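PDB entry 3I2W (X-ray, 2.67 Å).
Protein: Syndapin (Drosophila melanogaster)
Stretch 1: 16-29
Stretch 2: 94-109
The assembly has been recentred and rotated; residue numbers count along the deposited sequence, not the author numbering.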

ATOM      1  N   ARG B  16      11.606  19.819  24.691  1.00 24.02           N
ATOM      2  CA  ARG B  16      11.974  19.384  23.356  1.00 23.86           C
ATOM      3  C   ARG B  16      12.862  18.130  23.354  1.00 24.29           C
ATOM      4  O   ARG B  16      12.808  17.360  22.435  1.00 24.77           O
ATOM      5  CB  ARG B  16      12.609  20.523  22.547  1.00 22.82           C
ATOM      6  CG  ARG B  16      13.138  19.996  21.217  1.00 23.70           C
ATOM      7  CD  ARG B  16      13.966  20.988  20.403  1.00 22.91           C
ATOM      8  NE  ARG B  16      15.149  21.440  21.117  1.00 22.38           N
ATOM      9  CZ  ARG B  16      16.074  22.233  20.595  1.00 25.38           C
ATOM     10  NH1 ARG B  16      16.003  22.612  19.315  1.00 28.07           N
ATOM     11  NH2 ARG B  16      17.090  22.625  21.338  1.00 24.61           N
ATOM     12  N   ILE B  17      13.690  17.956  24.374  1.00 24.34           N
ATOM     13  CA  ILE B  17      14.373  16.716  24.601  1.00 24.08           C
ATOM     14  C   ILE B  17      13.404  15.575  24.578  1.00 24.84           C
ATOM     15  O   ILE B  17      13.643  14.622  23.864  1.00 26.64           O
ATOM     16  CB  ILE B  17      15.056  16.699  25.983  1.00 24.06           C
ATOM     17  CG1 ILE B  17      16.180  17.692  26.008  1.00 23.76           C
ATOM     18  CG2 ILE B  17      15.647  15.367  26.296  1.00 23.30           C
ATOM     19  CD1 ILE B  17      16.745  17.861  27.350  1.00 26.52           C
ATOM     20  N   GLU B  18      12.342  15.638  25.390  1.00 25.27           N
ATOM     21  CA  GLU B  18      11.347  14.569  25.486  1.00 25.55           C
ATOM     22  C   GLU B  18      10.503  14.451  24.201  1.00 26.83           C
ATOM     23  O   GLU B  18      10.076  13.375  23.835  1.00 27.75           O
ATOM     24  CB  GLU B  18      10.438  14.846  26.656  1.00 25.21           C
ATOM     25  CG  GLU B  18       9.170  13.989  26.663  1.00 27.69           C
ATOM     26  CD  GLU B  18       8.583  13.639  28.063  1.00 27.83           C
ATOM     27  OE1 GLU B  18       9.080  14.118  29.082  1.00 29.42           O
ATOM     28  OE2 GLU B  18       7.630  12.830  28.143  1.00 29.56           O
ATOM     29  N   ASP B  19      10.242  15.558  23.522  1.00 26.53           N
ATOM     30  CA  ASP B  19       9.642  15.487  22.261  1.00 26.80           C
ATOM     31  C   ASP B  19      10.543  14.660  21.334  1.00 26.98           C
ATOM     32  O   ASP B  19      10.057  13.950  20.443  1.00 28.60           O
ATOM     33  CB  ASP B  19       9.395  16.899  21.747  1.00 27.54           C
ATOM     34  CG  ASP B  19       8.212  17.609  22.475  1.00 32.15           C
ATOM     35  OD1 ASP B  19       7.371  16.929  23.132  1.00 36.73           O
ATOM     36  OD2 ASP B  19       8.102  18.862  22.392  1.00 34.76           O
ATOM     37  N   GLY B  20      11.848  14.696  21.528  1.00 25.49           N
ATOM     38  CA  GLY B  20      12.687  13.934  20.638  1.00 24.70           C
ATOM     39  C   GLY B  20      12.420  12.446  20.805  1.00 25.17           C
ATOM     40  O   GLY B  20      12.321  11.731  19.819  1.00 25.50           O
ATOM     41  N   TYR B  21      12.339  11.962  22.055  1.00 24.78           N
ATOM     42  CA  TYR B  21      11.875  10.602  22.324  1.00 24.15           C
ATOM     43  C   TYR B  21      10.573  10.318  21.556  1.00 24.56           C
ATOM     44  O   TYR B  21      10.559   9.423  20.716  1.00 25.10           O
ATOM     45  CB  TYR B  21      11.723  10.337  23.820  1.00 23.17           C
ATOM     46  CG  TYR B  21      11.189   8.970  24.224  1.00 22.68           C
ATOM     47  CD1 TYR B  21      12.029   7.859  24.346  1.00 22.06           C
ATOM     48  CD2 TYR B  21       9.847   8.795  24.552  1.00 23.12           C
ATOM     49  CE1 TYR B  21      11.549   6.592  24.753  1.00 15.86           C
ATOM     50  CE2 TYR B  21       9.362   7.563  24.960  1.00 20.40           C
ATOM     51  CZ  TYR B  21      10.232   6.456  25.051  1.00 21.63           C
ATOM     52  OH  TYR B  21       9.739   5.202  25.453  1.00 22.86           O
ATOM     53  N   LYS B  22       9.504  11.070  21.820  1.00 24.02           N
ATOM     54  CA  LYS B  22       8.207  10.890  21.117  1.00 23.76           C
ATOM     55  C   LYS B  22       8.303  10.757  19.605  1.00 23.07           C
ATOM     56  O   LYS B  22       7.674   9.875  18.997  1.00 20.79           O
ATOM     57  CB  LYS B  22       7.319  12.083  21.385  1.00 23.85           C
ATOM     58  CG  LYS B  22       6.386  11.861  22.503  1.00 27.73           C
ATOM     59  CD  LYS B  22       6.160  13.122  23.351  1.00 31.28           C
ATOM     60  CE  LYS B  22       4.961  13.918  22.924  1.00 30.85           C
ATOM     61  NZ  LYS B  22       4.566  14.528  24.172  1.00 37.64           N
ATOM     62  N   LEU B  23       9.064  11.666  18.988  1.00 22.94           N
ATOM     63  CA  LEU B  23       9.329  11.534  17.560  1.00 22.99           C
ATOM     64  C   LEU B  23      10.063  10.237  17.203  1.00 23.54           C
ATOM     65  O   LEU B  23       9.801   9.650  16.192  1.00 24.98           O
ATOM     66  CB  LEU B  23      10.039  12.746  16.990  1.00 22.42           C
ATOM     67  CG  LEU B  23       9.356  14.114  17.135  1.00 20.93           C
ATOM     68  CD1 LEU B  23      10.373  15.164  16.768  1.00 22.15           C
ATOM     69  CD2 LEU B  23       8.094  14.315  16.313  1.00 15.48           C
ATOM     70  N   CYS B  24      10.946   9.725  18.024  1.00 24.22           N
ATOM     71  CA  CYS B  24      11.357   8.361  17.726  1.00 25.06           C
ATOM     72  C   CYS B  24      10.199   7.399  17.702  1.00 25.16           C
ATOM     73  O   CYS B  24      10.067   6.664  16.768  1.00 27.28           O
ATOM     74  CB  CYS B  24      12.410   7.836  18.691  1.00 25.65           C
ATOM     75  SG  CYS B  24      13.939   8.770  18.570  1.00 26.00           S
ATOM     76  N   ASN B  25       9.360   7.360  18.714  1.00 24.84           N
ATOM     77  CA  ASN B  25       8.189   6.517  18.614  1.00 25.13           C
ATOM     78  C   ASN B  25       7.322   6.729  17.360  1.00 24.92           C
ATOM     79  O   ASN B  25       6.884   5.788  16.745  1.00 24.63           O
ATOM     80  CB  ASN B  25       7.319   6.698  19.824  1.00 24.84           C
ATOM     81  CG  ASN B  25       7.875   6.025  21.021  1.00 26.09           C
ATOM     82  OD1 ASN B  25       8.653   5.085  20.929  1.00 30.14           O
ATOM     83  ND2 ASN B  25       7.498   6.517  22.174  1.00 29.59           N
ATOM     84  N   ASP B  26       7.096   7.975  16.995  1.00 25.35           N
ATOM     85  CA  ASP B  26       6.215   8.296  15.890  1.00 24.90           C
ATOM     86  C   ASP B  26       6.800   7.758  14.601  1.00 24.30           C
ATOM     87  O   ASP B  26       6.081   7.157  13.793  1.00 24.01           O
ATOM     88  CB  ASP B  26       6.033   9.817  15.743  1.00 24.83           C
ATOM     89  CG  ASP B  26       5.086  10.443  16.794  1.00 25.72           C
ATOM     90  OD1 ASP B  26       4.481   9.758  17.639  1.00 25.77           O
ATOM     91  OD2 ASP B  26       4.983  11.694  16.811  1.00 29.65           O
ATOM     92  N   LEU B  27       8.091   7.994  14.393  1.00 22.87           N
ATOM     93  CA  LEU B  27       8.716   7.556  13.173  1.00 22.11           C
ATOM     94  C   LEU B  27       8.704   6.017  13.068  1.00 23.12           C
ATOM     95  O   LEU B  27       8.469   5.445  11.988  1.00 22.27           O
ATOM     96  CB  LEU B  27      10.107   8.085  13.146  1.00 20.73           C
ATOM     97  CG  LEU B  27      10.895   7.923  11.870  1.00 19.32           C
ATOM     98  CD1 LEU B  27      10.285   8.551  10.633  1.00 17.45           C
ATOM     99  CD2 LEU B  27      12.203   8.597  12.191  1.00 21.53           C
ATOM    100  N   GLN B  28       8.912   5.338  14.200  1.00 23.97           N
ATOM    101  CA  GLN B  28       8.911   3.890  14.159  1.00 24.11           C
ATOM    102  C   GLN B  28       7.529   3.494  13.786  1.00 24.86           C
ATOM    103  O   GLN B  28       7.341   2.682  12.900  1.00 26.11           O
ATOM    104  CB  GLN B  28       9.342   3.253  15.474  1.00 23.47           C
ATOM    105  CG  GLN B  28      10.820   3.200  15.717  1.00 22.38           C
ATOM    106  CD  GLN B  28      11.141   2.879  17.198  1.00 27.53           C
ATOM    107  OE1 GLN B  28      11.310   1.699  17.606  1.00 27.88           O
ATOM    108  NE2 GLN B  28      11.200   3.934  18.017  1.00 28.53           N
ATOM    109  N   GLN B  29       6.547   4.106  14.421  1.00 25.66           N
ATOM    110  CA  GLN B  29       5.178   3.767  14.151  1.00 26.77           C
ATOM    111  C   GLN B  29       4.774   4.046  12.719  1.00 27.47           C
ATOM    112  O   GLN B  29       4.070   3.275  12.123  1.00 29.61           O
ATOM    113  CB  GLN B  29       4.260   4.478  15.087  1.00 26.13           C
ATOM    114  CG  GLN B  29       2.843   4.218  14.748  1.00 31.14           C
ATOM    115  CD  GLN B  29       1.892   4.909  15.703  1.00 36.47           C
ATOM    116  OE1 GLN B  29       2.230   5.137  16.892  1.00 39.33           O
ATOM    117  NE2 GLN B  29       0.685   5.229  15.205  1.00 30.45           N
ATOM    118  N   VAL B  94      15.594  -0.439   8.968  1.00 33.47           N
ATOM    119  CA  VAL B  94      15.325   0.904   9.388  1.00 30.81           C
ATOM    120  C   VAL B  94      14.752   0.970  10.795  1.00 29.97           C
ATOM    121  O   VAL B  94      15.322   1.605  11.666  1.00 29.81           O
ATOM    122  CB  VAL B  94      14.449   1.615   8.378  1.00 30.79           C
ATOM    123  CG1 VAL B  94      14.281   3.064   8.760  1.00 30.77           C
ATOM    124  CG2 VAL B  94      15.093   1.528   7.012  1.00 31.37           C
ATOM    125  N   ASN B  95      13.644   0.302  11.060  1.00 28.53           N
ATOM    126  CA  ASN B  95      13.080   0.502  12.358  1.00 27.38           C
ATOM    127  C   ASN B  95      14.035   0.145  13.508  1.00 26.78           C
ATOM    128  O   ASN B  95      14.112   0.873  14.431  1.00 26.95           O
ATOM    129  CB  ASN B  95      11.667  -0.074  12.491  1.00 26.56           C
ATOM    130  CG  ASN B  95      10.600   0.986  12.341  1.00 26.67           C
ATOM    131  OD1 ASN B  95      10.902   2.158  12.154  1.00 30.72           O
ATOM    132  ND2 ASN B  95       9.345   0.581  12.354  1.00 26.84           N
ATOM    133  N   SER B  96      14.765  -0.954  13.427  1.00 26.61           N
ATOM    134  CA  SER B  96      15.712  -1.392  14.464  1.00 26.25           C
ATOM    135  C   SER B  96      16.777  -0.340  14.741  1.00 25.80           C
ATOM    136  O   SER B  96      17.234  -0.181  15.891  1.00 26.30           O
ATOM    137  CB  SER B  96      16.467  -2.605  13.964  1.00 26.21           C
ATOM    138  OG  SER B  96      17.111  -2.198  12.751  1.00 28.27           O
ATOM    139  N   GLN B  97      17.201   0.360  13.694  1.00 24.22           N
ATOM    140  CA  GLN B  97      18.187   1.384  13.896  1.00 22.78           C
ATOM    141  C   GLN B  97      17.612   2.415  14.834  1.00 22.11           C
ATOM    142  O   GLN B  97      18.234   2.779  15.771  1.00 23.45           O
ATOM    143  CB  GLN B  97      18.485   2.066  12.606  1.00 22.61           C
ATOM    144  CG  GLN B  97      19.619   1.527  11.846  1.00 22.39           C
ATOM    145  CD  GLN B  97      19.940   2.457  10.680  1.00 24.27           C
ATOM    146  OE1 GLN B  97      20.869   3.248  10.788  1.00 30.73           O
ATOM    147  NE2 GLN B  97      19.143   2.424   9.605  1.00 14.95           N
ATOM    148  N   ILE B  98      16.424   2.901  14.545  1.00 21.30           N
ATOM    149  CA  ILE B  98      15.759   3.855  15.368  1.00 20.28           C
ATOM    150  C   ILE B  98      15.510   3.287  16.723  1.00 21.00           C
ATOM    151  O   ILE B  98      15.776   3.931  17.727  1.00 22.46           O
ATOM    152  CB  ILE B  98      14.445   4.312  14.752  1.00 19.29           C
ATOM    153  CG1 ILE B  98      14.743   4.895  13.376  1.00 17.98           C
ATOM    154  CG2 ILE B  98      13.795   5.407  15.637  1.00 17.97           C
ATOM    155  CD1 ILE B  98      13.490   5.229  12.583  1.00 19.76           C
ATOM    156  N   LYS B  99      15.004   2.077  16.789  1.00 21.85           N
ATOM    157  CA  LYS B  99      14.800   1.472  18.071  1.00 22.35           C
ATOM    158  C   LYS B  99      16.096   1.582  18.963  1.00 22.57           C
ATOM    159  O   LYS B  99      16.035   1.787  20.175  1.00 21.35           O
ATOM    160  CB  LYS B  99      14.302   0.045  17.888  1.00 21.26           C
ATOM    161  CG  LYS B  99      14.203  -0.661  19.234  1.00 24.25           C
ATOM    162  CD  LYS B  99      13.085  -1.595  19.345  1.00 25.51           C
ATOM    163  CE  LYS B  99      13.581  -2.883  19.975  1.00 32.21           C
ATOM    164  NZ  LYS B  99      12.443  -3.798  20.442  1.00 39.36           N
ATOM    165  N   THR B 100      17.251   1.471  18.303  1.00 22.93           N
ATOM    166  CA  THR B 100      18.527   1.386  18.950  1.00 22.52           C
ATOM    167  C   THR B 100      18.952   2.739  19.448  1.00 23.85           C
ATOM    168  O   THR B 100      19.350   2.880  20.636  1.00 26.38           O
ATOM    169  CB  THR B 100      19.603   0.760  18.044  1.00 21.89           C
ATOM    170  OG1 THR B 100      19.687  -0.646  18.306  1.00 20.29           O
ATOM    171  CG2 THR B 100      20.965   1.309  18.372  1.00 23.28           C
ATOM    172  N   TRP B 101      18.911   3.723  18.573  1.00 22.84           N
ATOM    173  CA  TRP B 101      19.310   5.051  18.919  1.00 22.98           C
ATOM    174  C   TRP B 101      18.477   5.541  20.095  1.00 23.96           C
ATOM    175  O   TRP B 101      18.989   6.109  21.046  1.00 24.25           O
ATOM    176  CB  TRP B 101      19.055   5.879  17.699  1.00 22.53           C
ATOM    177  CG  TRP B 101      19.674   7.189  17.661  1.00 22.61           C
ATOM    178  CD1 TRP B 101      20.832   7.513  17.034  1.00 23.21           C
ATOM    179  CD2 TRP B 101      19.117   8.417  18.133  1.00 24.23           C
ATOM    180  NE1 TRP B 101      21.069   8.863  17.119  1.00 22.52           N
ATOM    181  CE2 TRP B 101      20.035   9.449  17.791  1.00 23.62           C
ATOM    182  CE3 TRP B 101      17.940   8.756  18.818  1.00 24.91           C
ATOM    183  CZ2 TRP B 101      19.837  10.787  18.144  1.00 22.69           C
ATOM    184  CZ3 TRP B 101      17.730  10.115  19.157  1.00 25.26           C
ATOM    185  CH2 TRP B 101      18.690  11.102  18.830  1.00 24.32           C
ATOM    186  N   GLN B 102      17.180   5.283  20.034  1.00 24.88           N
ATOM    187  CA  GLN B 102      16.279   5.743  21.041  1.00 25.99           C
ATOM    188  C   GLN B 102      16.612   5.105  22.402  1.00 26.16           C
ATOM    189  O   GLN B 102      16.525   5.765  23.396  1.00 26.65           O
ATOM    190  CB  GLN B 102      14.829   5.453  20.608  1.00 26.64           C
ATOM    191  CG  GLN B 102      13.771   5.725  21.697  1.00 29.23           C
ATOM    192  CD  GLN B 102      12.365   5.333  21.299  1.00 32.34           C
ATOM    193  OE1 GLN B 102      12.114   4.207  20.934  1.00 37.56           O
ATOM    194  NE2 GLN B 102      11.437   6.271  21.380  1.00 34.75           N
ATOM    195  N   LYS B 103      16.934   3.820  22.439  1.00 26.55           N
ATOM    196  CA  LYS B 103      17.395   3.170  23.623  1.00 28.28           C
ATOM    197  C   LYS B 103      18.662   3.846  24.135  1.00 29.04           C
ATOM    198  O   LYS B 103      18.853   3.960  25.324  1.00 29.17           O
ATOM    199  CB  LYS B 103      17.733   1.733  23.277  1.00 29.12           C
ATOM    200  CG  LYS B 103      18.252   0.891  24.453  1.00 32.91           C
ATOM    201  CD  LYS B 103      18.796  -0.527  24.048  1.00 38.95           C
ATOM    202  CE  LYS B 103      19.470  -1.234  25.308  1.00 47.03           C
ATOM    203  NZ  LYS B 103      19.337  -2.778  25.336  1.00 52.36           N
ATOM    204  N   GLU B 104      19.522   4.316  23.235  1.00 29.53           N
ATOM    205  CA  GLU B 104      20.859   4.719  23.640  1.00 30.24           C
ATOM    206  C   GLU B 104      20.924   6.111  24.142  1.00 30.10           C
ATOM    207  O   GLU B 104      21.819   6.430  24.903  1.00 30.20           O
ATOM    208  CB  GLU B 104      21.892   4.520  22.543  1.00 30.29           C
ATOM    209  CG  GLU B 104      22.540   3.158  22.730  1.00 34.22           C
ATOM    210  CD  GLU B 104      23.219   2.613  21.475  1.00 40.07           C
ATOM    211  OE1 GLU B 104      23.475   3.357  20.477  1.00 39.11           O
ATOM    212  OE2 GLU B 104      23.507   1.397  21.506  1.00 45.33           O
ATOM    213  N   ASN B 105      19.952   6.925  23.765  1.00 29.36           N
ATOM    214  CA  ASN B 105      20.004   8.325  24.084  1.00 27.71           C
ATOM    215  C   ASN B 105      18.980   8.802  25.046  1.00 26.88           C
ATOM    216  O   ASN B 105      18.968   9.994  25.329  1.00 27.12           O
ATOM    217  CB  ASN B 105      19.823   9.127  22.828  1.00 27.91           C
ATOM    218  CG  ASN B 105      20.920   8.908  21.879  1.00 27.06           C
ATOM    219  OD1 ASN B 105      21.985   9.465  22.029  1.00 23.66           O
ATOM    220  ND2 ASN B 105      20.670   8.095  20.871  1.00 29.74           N
ATOM    221  N   TYR B 106      18.102   7.920  25.507  1.00 25.76           N
ATOM    222  CA  TYR B 106      17.072   8.303  26.453  1.00 25.77           C
ATOM    223  C   TYR B 106      17.016   7.215  27.499  1.00 27.07           C
ATOM    224  O   TYR B 106      16.953   6.051  27.176  1.00 28.55           O
ATOM    225  CB  TYR B 106      15.715   8.506  25.756  1.00 25.15           C
ATOM    226  CG  TYR B 106      15.718   9.553  24.627  1.00 22.71           C
ATOM    227  CD1 TYR B 106      15.709  10.908  24.903  1.00 22.94           C
ATOM    228  CD2 TYR B 106      15.779   9.180  23.293  1.00 22.70           C
ATOM    229  CE1 TYR B 106      15.734  11.883  23.867  1.00 24.75           C
ATOM    230  CE2 TYR B 106      15.790  10.140  22.254  1.00 22.14           C
ATOM    231  CZ  TYR B 106      15.758  11.465  22.566  1.00 24.27           C
ATOM    232  OH  TYR B 106      15.786  12.380  21.587  1.00 27.38           O
ATOM    233  N   HIS B 107      17.130   7.583  28.762  1.00 28.02           N
ATOM    234  CA  HIS B 107      17.162   6.635  29.839  1.00 28.53           C
ATOM    235  C   HIS B 107      15.998   6.993  30.699  1.00 28.45           C
ATOM    236  O   HIS B 107      15.509   8.125  30.628  1.00 28.11           O
ATOM    237  CB  HIS B 107      18.512   6.714  30.515  1.00 29.32           C
ATOM    238  CG  HIS B 107      19.612   6.353  29.570  1.00 35.78           C
ATOM    239  ND1 HIS B 107      20.005   5.045  29.355  1.00 38.28           N
ATOM    240  CD2 HIS B 107      20.286   7.104  28.660  1.00 37.68           C
ATOM    241  CE1 HIS B 107      20.916   5.014  28.400  1.00 39.77           C
ATOM    242  NE2 HIS B 107      21.104   6.251  27.963  1.00 40.74           N
ATOM    243  N   HIS B 108      15.467   6.020  31.431  1.00 28.39           N
ATOM    244  CA  HIS B 108      14.196   6.262  32.086  1.00 28.71           C
ATOM    245  C   HIS B 108      14.332   6.061  33.558  1.00 28.39           C
ATOM    246  O   HIS B 108      14.484   4.938  33.971  1.00 29.67           O
ATOM    247  CB  HIS B 108      13.099   5.365  31.538  1.00 27.85           C
ATOM    248  CG  HIS B 108      12.875   5.520  30.080  1.00 28.22           C
ATOM    249  ND1 HIS B 108      11.807   6.215  29.571  1.00 31.77           N
ATOM    250  CD2 HIS B 108      13.551   5.030  29.009  1.00 29.46           C
ATOM    251  CE1 HIS B 108      11.852   6.185  28.247  1.00 32.26           C
ATOM    252  NE2 HIS B 108      12.901   5.468  27.881  1.00 30.52           N
ATOM    253  N   THR B 109      14.304   7.131  34.340  1.00 27.77           N
ATOM    254  CA  THR B 109      14.433   6.988  35.791  1.00 28.76           C
ATOM    255  C   THR B 109      13.374   7.757  36.527  1.00 27.68           C
ATOM    256  O   THR B 109      12.990   8.818  36.125  1.00 28.16           O
ATOM    257  CB  THR B 109      15.734   7.553  36.384  1.00 29.04           C
ATOM    258  OG1 THR B 109      16.848   7.036  35.715  1.00 31.55           O
ATOM    259  CG2 THR B 109      15.905   6.973  37.719  1.00 32.97           C
TER
HETATM  260  O   HOH W   1      15.432  14.892  21.600  1.00 41.20           O

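The most unusual feature of this contact is a polar network built around two glutamines that pack into each other's helix. Gln-102 sits as a knob among Tyr-21, Cys-24, Asn-25 and Gln-28, while Gln-28 sits among Asn-95, Ile-98, Lys-99 and Gln-102. The two amides meet directly: Gln-28 NE2 donates to Gln-102 OE1 at 3.1 Å, with an N-H...O angle of 159°. Because an amide carries both a donor and an acceptor, Gln-102 can also donate through NE2, to Asn-25 OD1 (3.1 Å, 163°) and, weakly, to Tyr-21 O (3.3 Å, 123°). Gln-28 NE2 has a further, weak bond within its own helix, to Cys-24 O at 3.2 Å.

The helices 16-29 and 94-105 run nearly antiparallel, at 167°, with their axes 9.7 Å apart at closest approach. The extended t,t start of the Gln-102 side chain, whose CA-to-CB bond points toward the partner, carries its amide across this gap. At the C-terminal end of stretch 1, CA atoms of Gln-28 and Asn-95 lie 5.7 Å apart, and Asn-95 ND2 donates to Gln-28 O (3.0 Å, 151°). This short side chain therefore reaches a backbone carbonyl.

Apolar groups fill the space beside the amides. Ile-98, pointing toward stretch 1, places CD1 3.6 Å from Leu-27 CD2 and CG2 4.1 Å from Cys-24 CB. Cys-24 is compact enough to fit close to the opposing helix; its SG lies 4.0 Å from Trp-101 CE3, oblique to the indole, and 4.3 Å from Tyr-106 CE2.

Beyond the knobs the contact becomes aromatic. Tyr-21 CB lies 4.0 Å from the centroid of the Tyr-106 ring and only 5° off its normal, a well-centred CH-pi contact. The Tyr-21 ring turns its edge toward the Tyr-106 face (centroids 5.9 Å apart, planes at 77°) and offers its own face to the edge of His-108 (5.1 Å, 73°). Gln-102 NE2 also lies over a face of Tyr-21, 3.4 Å from CE1.

Gly-20 leaves room for the buried Tyr-106: an ideal CB on this glycine would lie 2.6 Å from Tyr-106 OH, a clash. The phenol is also linked by water: a single molecule donates to Ile-17 O at 2.9 Å and hydrogen-bonds Tyr-106 OH at 2.5 Å. In total, 687 Å² is buried, summed over both sides, with Gln-28 (108 Å²) and Gln-102 (93 Å²) contributing most.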